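PDB 2PCN: S-adenosylmethionine:2-demethylmenaquinone methyltransferase from Geobacillus kaustophilus, which is of unestablished function but belongs to the RraA-like family of mixed alpha/beta proteins and assembles as three copies of one chain. Local coordinates for residues 1-7 against 144-150; 34-40 against 58-64; 46-50 against 71-76; 77-81 against 100-105; 88-94 against 107-113. The contacts are given in a common frame with arbitrary orientation. Residues are numbered along the deposited sequence.

From the N terminus, residues 1-7 meet 144-150 in contact 1, closing a loop that encloses every other contact and bringing helix 3-10 onto the hairpin of strands 141-145 and 148-152. Contact 2 pairs strands 30-38 and 58-62. It crosses contact 3, in which helix 44-52, between those strands, meets residues 71-76 beyond them. After both have closed, contact 4 joins helix 74-82 to loop 100-105 and crosses contact 5, where 88-94 run beside 107-113. Contacts 2 and 5 share the mixed sheet through neighbouring strands 58-62 and 87-90, contacts 3 and 4 share helix 74-82, and contacts 3 and 5 meet in the small parallel sheet.

Contact 1 of 5, residues 1-7 against 144-150; sequences MKTADLC and ADADGVV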
# COMPACT_ATOMS: atom_id res chain seq x y z
N MET A 1 -22.22 -6.52 8.67
CA MET A 1 -21.51 -6.19 7.40
C MET A 1 -19.99 -6.23 7.53
O MET A 1 -19.28 -6.29 6.52
CB MET A 1 -21.97 -4.82 6.89
CG MET A 1 -22.24 -3.78 7.97
SD MET A 1 -23.34 -2.45 7.40
CE MET A 1 -22.20 -1.07 7.25
N LYS A 2 -19.49 -6.18 8.76
CA LYS A 2 -18.05 -6.24 9.00
C LYS A 2 -17.60 -7.68 8.82
O LYS A 2 -18.23 -8.60 9.35
CB LYS A 2 -17.72 -5.79 10.43
CG LYS A 2 -17.83 -4.29 10.66
CD LYS A 2 -17.59 -3.92 12.12
CE LYS A 2 -16.32 -4.55 12.68
NZ LYS A 2 -15.09 -4.15 11.93
N THR A 3 -16.51 -7.89 8.09
CA THR A 3 -16.01 -9.24 7.88
C THR A 3 -15.55 -9.83 9.21
O THR A 3 -15.61 -11.04 9.41
CB THR A 3 -14.84 -9.26 6.88
OG1 THR A 3 -13.83 -8.33 7.29
CG2 THR A 3 -15.33 -8.89 5.49
N ALA A 4 -15.10 -8.97 10.12
CA ALA A 4 -14.64 -9.42 11.42
C ALA A 4 -15.80 -10.04 12.20
O ALA A 4 -15.64 -11.10 12.81
CB ALA A 4 -14.06 -8.24 12.21
N ASP A 5 -16.96 -9.40 12.16
CA ASP A 5 -18.13 -9.91 12.86
C ASP A 5 -18.65 -11.19 12.22
O ASP A 5 -19.08 -12.11 12.92
CB ASP A 5 -19.25 -8.87 12.89
CG ASP A 5 -18.91 -7.67 13.76
OD1 ASP A 5 -18.17 -7.84 14.75
OD2 ASP A 5 -19.40 -6.56 13.46
N LEU A 6 -18.61 -11.25 10.89
CA LEU A 6 -19.08 -12.43 10.17
C LEU A 6 -18.20 -13.64 10.49
O LEU A 6 -18.70 -14.76 10.61
CB LEU A 6 -19.07 -12.16 8.66
CG LEU A 6 -20.08 -11.10 8.22
CD1 LEU A 6 -19.88 -10.76 6.75
CD2 LEU A 6 -21.49 -11.63 8.47
N CYS A 7 -16.90 -13.42 10.62
CA CYS A 7 -16.01 -14.52 10.94
C CYS A 7 -16.29 -15.02 12.36
O CYS A 7 -16.31 -16.23 12.60
CB CYS A 7 -14.54 -14.10 10.81
SG CYS A 7 -13.97 -13.97 9.08
N ALA A 144 -17.20 -7.88 1.73
CA ALA A 144 -15.89 -7.26 1.70
C ALA A 144 -15.84 -5.95 2.47
O ALA A 144 -16.82 -5.22 2.56
CB ALA A 144 -15.46 -7.02 0.26
N ASP A 145 -14.67 -5.67 3.05
CA ASP A 145 -14.46 -4.43 3.77
C ASP A 145 -12.97 -4.19 3.95
O ASP A 145 -12.15 -4.90 3.37
CB ASP A 145 -15.22 -4.41 5.11
CG ASP A 145 -14.64 -5.36 6.14
OD1 ASP A 145 -13.61 -6.00 5.87
OD2 ASP A 145 -15.24 -5.47 7.23
N ALA A 146 -12.63 -3.19 4.75
CA ALA A 146 -11.24 -2.83 4.99
C ALA A 146 -10.37 -3.94 5.57
O ALA A 146 -9.14 -3.89 5.43
CB ALA A 146 -11.18 -1.59 5.90
N ASP A 147 -10.97 -4.92 6.23
CA ASP A 147 -10.20 -6.00 6.83
C ASP A 147 -9.98 -7.22 5.94
O ASP A 147 -9.02 -7.97 6.12
CB ASP A 147 -10.84 -6.45 8.14
CG ASP A 147 -10.82 -5.37 9.19
OD1 ASP A 147 -9.81 -4.64 9.27
OD2 ASP A 147 -11.80 -5.25 9.95
N GLY A 148 -10.86 -7.43 4.97
CA GLY A 148 -10.70 -8.58 4.10
C GLY A 148 -11.94 -8.92 3.30
O GLY A 148 -12.85 -8.11 3.16
N VAL A 149 -11.96 -10.14 2.78
CA VAL A 149 -13.07 -10.63 1.98
C VAL A 149 -13.41 -12.06 2.37
O VAL A 149 -12.53 -12.92 2.43
CB VAL A 149 -12.71 -10.61 0.47
CG1 VAL A 149 -13.88 -11.15 -0.35
CG2 VAL A 149 -12.35 -9.19 0.04
N VAL A 150 -14.69 -12.31 2.65
CA VAL A 150 -15.14 -13.64 3.04
C VAL A 150 -16.32 -14.06 2.17
O VAL A 150 -17.13 -13.23 1.76
CB VAL A 150 -15.54 -13.69 4.53
CG1 VAL A 150 -14.35 -13.29 5.39
CG2 VAL A 150 -16.73 -12.77 4.79
O HOH W 1 -19.31 -6.20 3.85
O HOH W 2 -14.30 -5.90 9.85
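Both carboxylate oxygens of Asp145 hold the start of the N-terminal helix: Thr3 N donates to Asp145 OD2 at 2.9 Å, nearly straight at 168°, and Thr3 OG1 donates to Asp145 OD1 at 2.7 Å. Lys2 occupies the N-cap position, so the bonded amide belongs to the first helical residue. Asp145 OD1 also accepts from Asp147 N (2.9 Å), an Asx turn, and from Gly148 N (3.2 Å), so one side chain shapes its own hairpin bend and docks the helix. Water 2 accepts hydrogen bonds from Lys2 NZ (2.8 Å) and Ala4 N (3.2 Å) and donates to Asp145 OD2 (2.8 Å) and Asp147 OD2 (2.6 Å). The salt bridge Lys2 NZ to Asp147 OD2 is long, 4.0 Å; stronger partners of both side chains lie on the second subunit, where Asp96 and Glu99 pair with Lys2 and the Asp96 amide binds Asp147. Farther out, Thr3 CG2 rests 3.5 Å from Gly148 O, while Val150 takes Leu6 (CD1 to CG2 of Val150, 4.2 Å) and Cys7 (SG to CG1 of Val150, 3.8 Å). The axes of helix 3-7 and strand 148-150 are 8.9 Å apart at 41°. The helix thus covers the tip of hairpin 141-152. Leu6 and Val150 also touch Tyr143 of strand 141-145, and Pro114 of the second subunit packs on Thr3 and Cys7.

Contact 2 of 5, residues 34-40 against 58-64; sequences IATVDVF and VLVVDGK
Leu59 and Val37 form the apolar centre of this parallel strand pair, part of a beta-alpha-beta unit whose helix 44-52 covers the face carrying Ala35, Val37, Leu59 and Val61. Leu59 (chi1 t, chi2 p) brings CD1 to 3.6 Å from Val37 CG2 and 3.9 Å from Ala35 CB. On the other face Ile34 CG2 meets Val60 CG2 (3.8 Å). The axes of extended strands 34-38 and 58-62 approach to 4.7 Å at 25°, Ile34 beside Val58 and Asp38 beside Asp62. Backbone hydrogen bonds are Ala35 N-Val58 O (3.2 Å), Val60 N-Ala35 O (2.9 Å), Val37 N-Val60 O (3.1 Å), Asp62 N-Val37 O (3.0 Å) and Val39 N-Asp62 O (3.1 Å). At the C-terminal edge Lys64 N (phi 65°) bonds Asp62 OD1 (2.9 Å), an Asx turn. The Lys64 side chain (chi1-4 m, m, t, m) folds back, NZ salt-bridging Asp38 OD1 (2.6 Å; Asp38 chi1 t) and, at long range, Asp62 OD2 (3.8 Å), and donating to Val39 O at 3.0 Å.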
# COMPACT_ATOMS: atom_id res chain seq x y z
N ILE A 34 -22.77 -13.34 -5.62
CA ILE A 34 -21.68 -13.42 -6.57
C ILE A 34 -22.09 -13.81 -7.99
O ILE A 34 -22.92 -14.68 -8.20
CB ILE A 34 -20.63 -14.47 -6.09
CG1 ILE A 34 -19.90 -13.95 -4.85
CG2 ILE A 34 -19.67 -14.80 -7.21
CD1 ILE A 34 -18.92 -14.97 -4.27
N ALA A 35 -21.48 -13.13 -8.96
CA ALA A 35 -21.65 -13.39 -10.38
C ALA A 35 -20.19 -13.57 -10.77
O ALA A 35 -19.34 -12.80 -10.33
CB ALA A 35 -22.25 -12.19 -11.09
N THR A 36 -19.89 -14.59 -11.58
CA THR A 36 -18.50 -14.84 -11.95
C THR A 36 -18.11 -14.66 -13.41
O THR A 36 -18.93 -14.82 -14.32
CB THR A 36 -18.07 -16.28 -11.57
OG1 THR A 36 -18.83 -17.22 -12.35
CG2 THR A 36 -18.31 -16.55 -10.09
N VAL A 37 -16.85 -14.32 -13.62
CA VAL A 37 -16.28 -14.15 -14.94
C VAL A 37 -14.84 -14.65 -14.87
O VAL A 37 -14.08 -14.25 -13.99
CB VAL A 37 -16.25 -12.67 -15.39
CG1 VAL A 37 -15.67 -12.57 -16.79
CG2 VAL A 37 -17.65 -12.08 -15.36
N ASP A 38 -14.47 -15.53 -15.80
CA ASP A 38 -13.12 -16.08 -15.84
C ASP A 38 -12.49 -15.66 -17.17
O ASP A 38 -12.94 -16.07 -18.24
CB ASP A 38 -13.21 -17.61 -15.74
CG ASP A 38 -11.85 -18.26 -15.53
OD1 ASP A 38 -11.07 -17.78 -14.68
OD2 ASP A 38 -11.58 -19.27 -16.21
N VAL A 39 -11.46 -14.82 -17.09
CA VAL A 39 -10.79 -14.32 -18.29
C VAL A 39 -9.28 -14.23 -18.12
O VAL A 39 -8.74 -14.49 -17.05
CB VAL A 39 -11.29 -12.90 -18.64
CG1 VAL A 39 -12.80 -12.91 -18.85
CG2 VAL A 39 -10.92 -11.92 -17.52
N PHE A 40 -8.61 -13.86 -19.21
CA PHE A 40 -7.16 -13.69 -19.21
C PHE A 40 -6.80 -12.52 -20.13
O PHE A 40 -6.74 -12.67 -21.35
CB PHE A 40 -6.46 -14.96 -19.68
CG PHE A 40 -4.96 -14.88 -19.63
CD1 PHE A 40 -4.31 -14.61 -18.43
CD2 PHE A 40 -4.20 -15.04 -20.78
CE1 PHE A 40 -2.92 -14.50 -18.38
CE2 PHE A 40 -2.81 -14.93 -20.74
CZ PHE A 40 -2.17 -14.66 -19.53
N VAL A 58 -22.30 -8.62 -6.89
CA VAL A 58 -20.89 -8.33 -6.73
C VAL A 58 -20.24 -9.20 -7.80
O VAL A 58 -20.29 -10.43 -7.72
CB VAL A 58 -20.34 -8.75 -5.35
CG1 VAL A 58 -18.82 -8.68 -5.36
CG2 VAL A 58 -20.89 -7.84 -4.26
N LEU A 59 -19.65 -8.57 -8.81
CA LEU A 59 -19.01 -9.32 -9.88
C LEU A 59 -17.60 -9.70 -9.45
O LEU A 59 -16.81 -8.83 -9.07
CB LEU A 59 -18.94 -8.48 -11.16
CG LEU A 59 -18.38 -9.24 -12.37
CD1 LEU A 59 -19.40 -10.27 -12.83
CD2 LEU A 59 -18.08 -8.27 -13.50
N VAL A 60 -17.29 -10.99 -9.50
CA VAL A 60 -15.96 -11.47 -9.15
C VAL A 60 -15.30 -11.89 -10.45
O VAL A 60 -15.83 -12.75 -11.17
CB VAL A 60 -16.03 -12.68 -8.19
CG1 VAL A 60 -14.63 -13.15 -7.83
CG2 VAL A 60 -16.80 -12.29 -6.93
N VAL A 61 -14.17 -11.28 -10.76
CA VAL A 61 -13.44 -11.56 -11.99
C VAL A 61 -12.06 -12.16 -11.75
O VAL A 61 -11.22 -11.56 -11.09
CB VAL A 61 -13.27 -10.27 -12.82
CG1 VAL A 61 -12.46 -10.56 -14.08
CG2 VAL A 61 -14.63 -9.69 -13.17
N ASP A 62 -11.84 -13.37 -12.27
CA ASP A 62 -10.53 -13.99 -12.12
C ASP A 62 -9.73 -13.68 -13.38
O ASP A 62 -9.94 -14.29 -14.43
CB ASP A 62 -10.64 -15.50 -11.94
CG ASP A 62 -9.29 -16.15 -11.73
OD1 ASP A 62 -8.28 -15.41 -11.69
OD2 ASP A 62 -9.22 -17.39 -11.61
N GLY A 63 -8.82 -12.72 -13.27
CA GLY A 63 -7.98 -12.34 -14.39
C GLY A 63 -6.61 -12.98 -14.29
O GLY A 63 -5.65 -12.54 -14.93
N LYS A 64 -6.51 -14.02 -13.47
CA LYS A 64 -5.26 -14.75 -13.28
C LYS A 64 -4.18 -13.92 -12.63
O LYS A 64 -3.00 -14.29 -12.65
CB LYS A 64 -4.76 -15.28 -14.63
CG LYS A 64 -5.81 -16.08 -15.40
CD LYS A 64 -6.33 -17.23 -14.57
CE LYS A 64 -7.52 -17.92 -15.24
NZ LYS A 64 -8.69 -17.01 -15.39

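Contact 3 of 5, residues 46-50 against 71-76; sequences VREAL and LLGDRL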
# COMPACT_ATOMS: atom_id res chain seq x y z
N VAL A 46 -16.38 -9.19 -19.14
CA VAL A 46 -16.52 -8.43 -17.90
C VAL A 46 -17.57 -7.36 -18.19
O VAL A 46 -18.48 -7.13 -17.39
CB VAL A 46 -15.20 -7.74 -17.50
CG1 VAL A 46 -15.42 -6.89 -16.25
CG2 VAL A 46 -14.12 -8.79 -17.24
N ARG A 47 -17.46 -6.72 -19.35
CA ARG A 47 -18.42 -5.69 -19.72
C ARG A 47 -19.82 -6.26 -19.88
O ARG A 47 -20.78 -5.70 -19.35
CB ARG A 47 -18.00 -5.01 -21.02
CG ARG A 47 -19.05 -4.04 -21.54
CD ARG A 47 -18.46 -3.00 -22.47
NE ARG A 47 -19.42 -1.92 -22.71
CZ ARG A 47 -19.09 -0.68 -23.04
NH1 ARG A 47 -17.82 -0.34 -23.16
NH2 ARG A 47 -20.04 0.23 -23.24
N GLU A 48 -19.95 -7.37 -20.60
CA GLU A 48 -21.27 -7.96 -20.81
C GLU A 48 -21.92 -8.35 -19.48
O GLU A 48 -23.14 -8.20 -19.32
CB GLU A 48 -21.16 -9.17 -21.73
CG GLU A 48 -20.43 -8.87 -23.03
CD GLU A 48 -20.68 -9.90 -24.11
OE1 GLU A 48 -20.64 -11.11 -23.79
OE2 GLU A 48 -20.91 -9.50 -25.27
N ALA A 49 -21.12 -8.83 -18.54
CA ALA A 49 -21.63 -9.22 -17.23
C ALA A 49 -22.16 -7.98 -16.51
O ALA A 49 -23.28 -7.98 -15.99
CB ALA A 49 -20.53 -9.88 -16.40
N LEU A 50 -21.36 -6.92 -16.49
CA LEU A 50 -21.77 -5.68 -15.82
C LEU A 50 -23.04 -5.09 -16.41
O LEU A 50 -23.78 -4.39 -15.73
CB LEU A 50 -20.65 -4.64 -15.89
CG LEU A 50 -19.39 -4.95 -15.08
CD1 LEU A 50 -18.33 -3.89 -15.35
CD2 LEU A 50 -19.74 -5.01 -13.60
N LEU A 71 -8.53 -4.65 -16.38
CA LEU A 71 -9.75 -5.36 -16.78
C LEU A 71 -10.99 -4.50 -16.56
O LEU A 71 -12.09 -4.84 -17.02
CB LEU A 71 -9.87 -6.68 -16.02
CG LEU A 71 -8.80 -7.73 -16.33
CD1 LEU A 71 -8.98 -8.94 -15.42
CD2 LEU A 71 -8.91 -8.16 -17.79
N LEU A 72 -10.82 -3.39 -15.86
CA LEU A 72 -11.93 -2.50 -15.59
C LEU A 72 -11.45 -1.06 -15.50
O LEU A 72 -10.39 -0.78 -14.92
CB LEU A 72 -12.63 -2.91 -14.28
CG LEU A 72 -13.82 -2.06 -13.82
CD1 LEU A 72 -15.01 -2.96 -13.52
CD2 LEU A 72 -13.42 -1.26 -12.61
N GLY A 73 -12.23 -0.16 -16.10
CA GLY A 73 -11.91 1.25 -16.11
C GLY A 73 -13.12 2.06 -15.68
O GLY A 73 -14.11 1.49 -15.23
N ASP A 74 -13.08 3.38 -15.85
CA ASP A 74 -14.20 4.20 -15.42
C ASP A 74 -15.50 3.97 -16.19
O ASP A 74 -16.58 4.10 -15.63
CB ASP A 74 -13.81 5.69 -15.43
CG ASP A 74 -13.68 6.25 -16.83
OD1 ASP A 74 -13.06 5.59 -17.68
OD2 ASP A 74 -14.19 7.36 -17.06
N ARG A 75 -15.40 3.63 -17.48
CA ARG A 75 -16.61 3.39 -18.26
C ARG A 75 -17.39 2.21 -17.68
O ARG A 75 -18.60 2.30 -17.47
CB ARG A 75 -16.26 3.08 -19.72
CG ARG A 75 -15.69 4.25 -20.50
CD ARG A 75 -15.39 3.81 -21.92
NE ARG A 75 -14.50 2.66 -21.94
CZ ARG A 75 -14.56 1.68 -22.84
NH1 ARG A 75 -15.48 1.72 -23.80
NH2 ARG A 75 -13.71 0.67 -22.79
N LEU A 76 -16.69 1.11 -17.44
CA LEU A 76 -17.33 -0.07 -16.88
C LEU A 76 -17.78 0.15 -15.44
O LEU A 76 -18.82 -0.37 -15.03
CB LEU A 76 -16.40 -1.29 -16.97
CG LEU A 76 -16.49 -2.06 -18.30
CD1 LEU A 76 -16.33 -1.12 -19.47
CD2 LEU A 76 -15.42 -3.15 -18.33
O HOH W 3 -18.73 2.60 -24.56
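Val46 opens the contact from helix 46-50 with its CA-CB bond toward the facing segment: CG1 lies 4.0 Å from Leu71 O and 4.3 Å from Leu76 CD2. Arg47 follows, its side chain extended (chi1 to chi3 all t) along the outer edge of the contact. Arg47 NH1 passes 4.1 Å from Leu76 CD1 and comes to 3.2 Å from Arg75 NH1, an approach of two donors with like charge in which Arg75 NH1 sits at the edge of the Arg47 guanidinium, near its plane. Water 3 accepts from Arg47 NH2 at 3.0 Å and, weakly, from Arg75 NH1 at 3.5 Å, while Arg47 NE makes a salt bridge to Glu51 one helical turn on. Leu50, whose N is bonded to Val46 O (3.0 Å), brings the helix back to the interface: its CD1 is 3.6 Å from Leu76 CB, 3.6 Å from Leu76 O and 3.9 Å from Leu72 CD1. Leu76 is the residue most covered here, lying in the first turn of the helix that begins after the N-cap Gly73. Val46 and Leu50 also touch Leu59 of strand 58-62, so this is where helix 44-52, the central sheet and the start of helix 74-82 come together. The chemistry is divided: aliphatic side chains supply the buried adhesion, whereas the two arginines bring like charges together, probably eased by Glu51 and the shared water; a bound acetate ion lies about 4 Å from the Arg75 side chain.

Contact 4 of 5, residues 77-81 against 100-105; sequences AQIAC and IGAMPI
Two tight turns in succession shape the loop facing helix 77-81: a type I beta turn from Ile100 to Met103 (Met103 N to Ile100 O, 3.0 Å), then an inverse gamma turn centred on Pro104 (phi/psi -75/53), with a weak bond from Ile105 N to Met103 O at 2.8 Å. This folding points the CA-CB bonds of Met103 and Ile105 toward the helix. The helix is regular, Cys81 N bonding Ala77 O at 3.0 Å, and the register sets Ala77 beside Ile100 (CA-CA 6.8 Å) and Cys81 beside Ile105 (6.5 Å). The interface is apolar. Met103 (chi1 m, chi2 t) lays SD 3.6 Å from Ala77 CB, whose other neighbour is Ile100 CG1 at 3.8 Å. Cys81 (chi1 m) sets SG 3.9 Å from Met103 CB, 4.0 Å from Ile105 CG2 and 4.1 Å from Pro104 CD. The loop thus joins helix 97-100 to strand 106-109 across one flank of helix 74-82, while Ile79, out of its reach, packs on Arg47 and Glu51 of helix 44-52.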
# COMPACT_ATOMS: atom_id res chain seq x y z
N ALA A 77 -17.00 0.90 -14.67
CA ALA A 77 -17.37 1.18 -13.29
C ALA A 77 -18.65 2.01 -13.31
O ALA A 77 -19.53 1.86 -12.46
CB ALA A 77 -16.25 1.93 -12.57
N GLN A 78 -18.75 2.89 -14.30
CA GLN A 78 -19.92 3.75 -14.44
C GLN A 78 -21.15 2.88 -14.70
O GLN A 78 -22.23 3.13 -14.15
CB GLN A 78 -19.70 4.71 -15.61
CG GLN A 78 -20.81 5.71 -15.83
CD GLN A 78 -20.44 6.73 -16.89
OE1 GLN A 78 -20.28 6.38 -18.06
NE2 GLN A 78 -20.30 7.98 -16.49
N ILE A 79 -21.00 1.86 -15.53
CA ILE A 79 -22.11 0.96 -15.83
C ILE A 79 -22.54 0.30 -14.53
O ILE A 79 -23.73 0.18 -14.24
CB ILE A 79 -21.70 -0.14 -16.84
CG1 ILE A 79 -21.36 0.49 -18.20
CG2 ILE A 79 -22.82 -1.16 -17.00
CD1 ILE A 79 -20.84 -0.49 -19.21
N ALA A 80 -21.56 -0.13 -13.73
CA ALA A 80 -21.85 -0.77 -12.46
C ALA A 80 -22.67 0.15 -11.56
O ALA A 80 -23.56 -0.30 -10.85
CB ALA A 80 -20.55 -1.18 -11.76
N CYS A 81 -22.36 1.45 -11.59
CA CYS A 81 -23.10 2.41 -10.78
C CYS A 81 -24.51 2.63 -11.33
O CYS A 81 -25.48 2.66 -10.57
CB CYS A 81 -22.38 3.76 -10.74
SG CYS A 81 -20.86 3.76 -9.78
N ILE A 100 -12.42 6.16 -10.38
CA ILE A 100 -13.18 5.13 -9.67
C ILE A 100 -13.24 5.42 -8.17
O ILE A 100 -14.23 5.08 -7.51
CB ILE A 100 -12.56 3.74 -9.94
CG1 ILE A 100 -12.88 3.33 -11.39
CG2 ILE A 100 -13.07 2.71 -8.93
CD1 ILE A 100 -12.09 2.14 -11.90
N GLY A 101 -12.21 6.05 -7.64
CA GLY A 101 -12.20 6.38 -6.22
C GLY A 101 -13.31 7.33 -5.83
O GLY A 101 -13.65 7.45 -4.65
N ALA A 102 -13.89 8.01 -6.82
CA ALA A 102 -14.96 8.98 -6.57
C ALA A 102 -16.36 8.39 -6.79
O ALA A 102 -17.36 9.09 -6.63
CB ALA A 102 -14.77 10.20 -7.47
N MET A 103 -16.42 7.11 -7.14
CA MET A 103 -17.70 6.45 -7.39
C MET A 103 -18.21 5.65 -6.20
O MET A 103 -17.44 4.99 -5.50
CB MET A 103 -17.58 5.55 -8.62
CG MET A 103 -17.26 6.31 -9.90
SD MET A 103 -17.14 5.24 -11.36
CE MET A 103 -15.73 5.93 -12.16
N PRO A 104 -19.54 5.70 -5.96
CA PRO A 104 -20.20 4.99 -4.85
C PRO A 104 -20.35 3.49 -5.05
O PRO A 104 -21.45 2.94 -4.93
CB PRO A 104 -21.54 5.70 -4.76
CG PRO A 104 -21.85 5.97 -6.20
CD PRO A 104 -20.52 6.48 -6.73
N ILE A 105 -19.25 2.82 -5.36
CA ILE A 105 -19.28 1.38 -5.57
C ILE A 105 -17.98 0.76 -5.05
O ILE A 105 -16.97 1.45 -4.92
CB ILE A 105 -19.46 1.06 -7.07
CG1 ILE A 105 -19.81 -0.41 -7.24
CG2 ILE A 105 -18.20 1.42 -7.83
CD1 ILE A 105 -20.27 -0.76 -8.63

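Contact 5 of 5, residues 88-94 against 107-113; sequences VIIHGCI and VMAIGTC
Five backbone hydrogen bonds join these parallel segments: two before a corner, one at it and two beyond. The axes of strands 88-90 and 107-109 come within 4.7 Å, 5° from parallel, Val88 beside Val107: Met108 N donates to Val88 O (3.0 Å) and Ile90 N to Met108 O (2.8 Å). His91 centres an inverse gamma turn (weak Gly92 N to Ile90 O, 2.8 Å), and Gly92 O accepts from Ile110 N (3.0 Å). Beyond the bend, Ile94 N donates to Gly111 O (3.1 Å) and Cys113 N to Ile94 O (3.0 Å). Outward, Ile89 bonds the backbone of Leu59 and Val61, His91 that of Val61. His91 stacks on Phe131, but its buried ND1 has no partner in the model; Thr112 OG1 bonds Asp147 O of the third subunit. Ile94 (chi1 p, chi2 t) packs CG2 3.7 Å from Ala109 CB and CD1 4.0 Å from Val107 CG1. This bend from a mixed into a small parallel sheet is consistent with the swivelling beta/beta/alpha fold of RraA-like proteins.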
# COMPACT_ATOMS: atom_id res chain seq x y z
N VAL A 88 -17.18 -4.79 -7.53
CA VAL A 88 -16.41 -5.71 -8.36
C VAL A 88 -15.13 -6.11 -7.62
O VAL A 88 -14.49 -5.27 -6.99
CB VAL A 88 -16.01 -5.06 -9.71
CG1 VAL A 88 -15.38 -6.10 -10.63
CG2 VAL A 88 -17.23 -4.42 -10.38
N ILE A 89 -14.78 -7.39 -7.70
CA ILE A 89 -13.56 -7.90 -7.07
C ILE A 89 -12.77 -8.53 -8.21
O ILE A 89 -13.25 -9.46 -8.87
CB ILE A 89 -13.88 -8.96 -6.00
CG1 ILE A 89 -14.68 -8.31 -4.87
CG2 ILE A 89 -12.59 -9.57 -5.47
CD1 ILE A 89 -15.20 -9.28 -3.83
N ILE A 90 -11.57 -8.02 -8.45
CA ILE A 90 -10.77 -8.49 -9.57
C ILE A 90 -9.40 -9.08 -9.24
O ILE A 90 -8.55 -8.42 -8.64
CB ILE A 90 -10.55 -7.34 -10.58
CG1 ILE A 90 -11.87 -6.62 -10.84
CG2 ILE A 90 -9.96 -7.87 -11.88
CD1 ILE A 90 -11.76 -5.41 -11.73
N HIS A 91 -9.19 -10.33 -9.65
CA HIS A 91 -7.90 -10.97 -9.46
C HIS A 91 -7.15 -10.52 -10.70
O HIS A 91 -6.98 -11.27 -11.67
CB HIS A 91 -8.04 -12.50 -9.42
CG HIS A 91 -6.75 -13.23 -9.24
ND1 HIS A 91 -5.69 -12.70 -8.53
CD2 HIS A 91 -6.34 -14.44 -9.68
CE1 HIS A 91 -4.69 -13.56 -8.54
NE2 HIS A 91 -5.06 -14.63 -9.23
N GLY A 92 -6.74 -9.25 -10.67
CA GLY A 92 -6.05 -8.62 -11.78
C GLY A 92 -6.00 -7.12 -11.53
O GLY A 92 -6.22 -6.68 -10.40
N CYS A 93 -5.74 -6.34 -12.57
CA CYS A 93 -5.63 -4.89 -12.41
C CYS A 93 -6.77 -4.07 -13.00
O CYS A 93 -7.59 -4.55 -13.77
CB CYS A 93 -4.32 -4.40 -13.04
SG CYS A 93 -2.83 -5.06 -12.27
N ILE A 94 -6.81 -2.80 -12.61
CA ILE A 94 -7.80 -1.86 -13.11
C ILE A 94 -7.05 -0.60 -13.51
O ILE A 94 -5.84 -0.50 -13.31
CB ILE A 94 -8.83 -1.47 -12.02
CG1 ILE A 94 -8.15 -0.66 -10.91
CG2 ILE A 94 -9.49 -2.71 -11.44
CD1 ILE A 94 -9.11 0.03 -9.97
N VAL A 107 -14.69 -1.54 -5.33
CA VAL A 107 -13.79 -2.05 -6.35
C VAL A 107 -12.48 -2.49 -5.70
O VAL A 107 -11.75 -1.66 -5.15
CB VAL A 107 -13.44 -1.00 -7.44
CG1 VAL A 107 -12.46 -1.61 -8.45
CG2 VAL A 107 -14.70 -0.54 -8.16
N MET A 108 -12.21 -3.79 -5.74
CA MET A 108 -10.98 -4.34 -5.18
C MET A 108 -10.21 -5.03 -6.29
O MET A 108 -10.79 -5.74 -7.11
CB MET A 108 -11.28 -5.36 -4.07
CG MET A 108 -11.93 -4.77 -2.83
SD MET A 108 -12.13 -6.03 -1.56
CE MET A 108 -11.80 -5.09 -0.08
N ALA A 109 -8.90 -4.81 -6.32
CA ALA A 109 -8.03 -5.40 -7.33
C ALA A 109 -6.63 -5.50 -6.74
O ALA A 109 -6.37 -4.98 -5.66
CB ALA A 109 -8.02 -4.52 -8.57
N ILE A 110 -5.71 -6.17 -7.44
CA ILE A 110 -4.36 -6.30 -6.90
C ILE A 110 -3.41 -5.21 -7.35
O ILE A 110 -2.28 -5.13 -6.88
CB ILE A 110 -3.74 -7.68 -7.24
CG1 ILE A 110 -3.57 -7.83 -8.76
CG2 ILE A 110 -4.63 -8.79 -6.69
CD1 ILE A 110 -2.76 -9.04 -9.16
N GLY A 111 -3.87 -4.35 -8.26
CA GLY A 111 -3.01 -3.27 -8.72
C GLY A 111 -3.62 -2.49 -9.87
O GLY A 111 -4.76 -2.72 -10.26
N THR A 112 -2.85 -1.54 -10.40
CA THR A 112 -3.31 -0.72 -11.51
C THR A 112 -2.38 -0.93 -12.70
O THR A 112 -1.21 -1.28 -12.53
CB THR A 112 -3.31 0.78 -11.16
OG1 THR A 112 -1.98 1.20 -10.82
CG2 THR A 112 -4.24 1.06 -9.99
N CYS A 113 -2.92 -0.73 -13.89
CA CYS A 113 -2.18 -0.87 -15.13
C CYS A 113 -2.90 0.01 -16.15
O CYS A 113 -4.10 -0.14 -16.36
CB CYS A 113 -2.19 -2.32 -15.61
SG CYS A 113 -1.35 -2.54 -17.20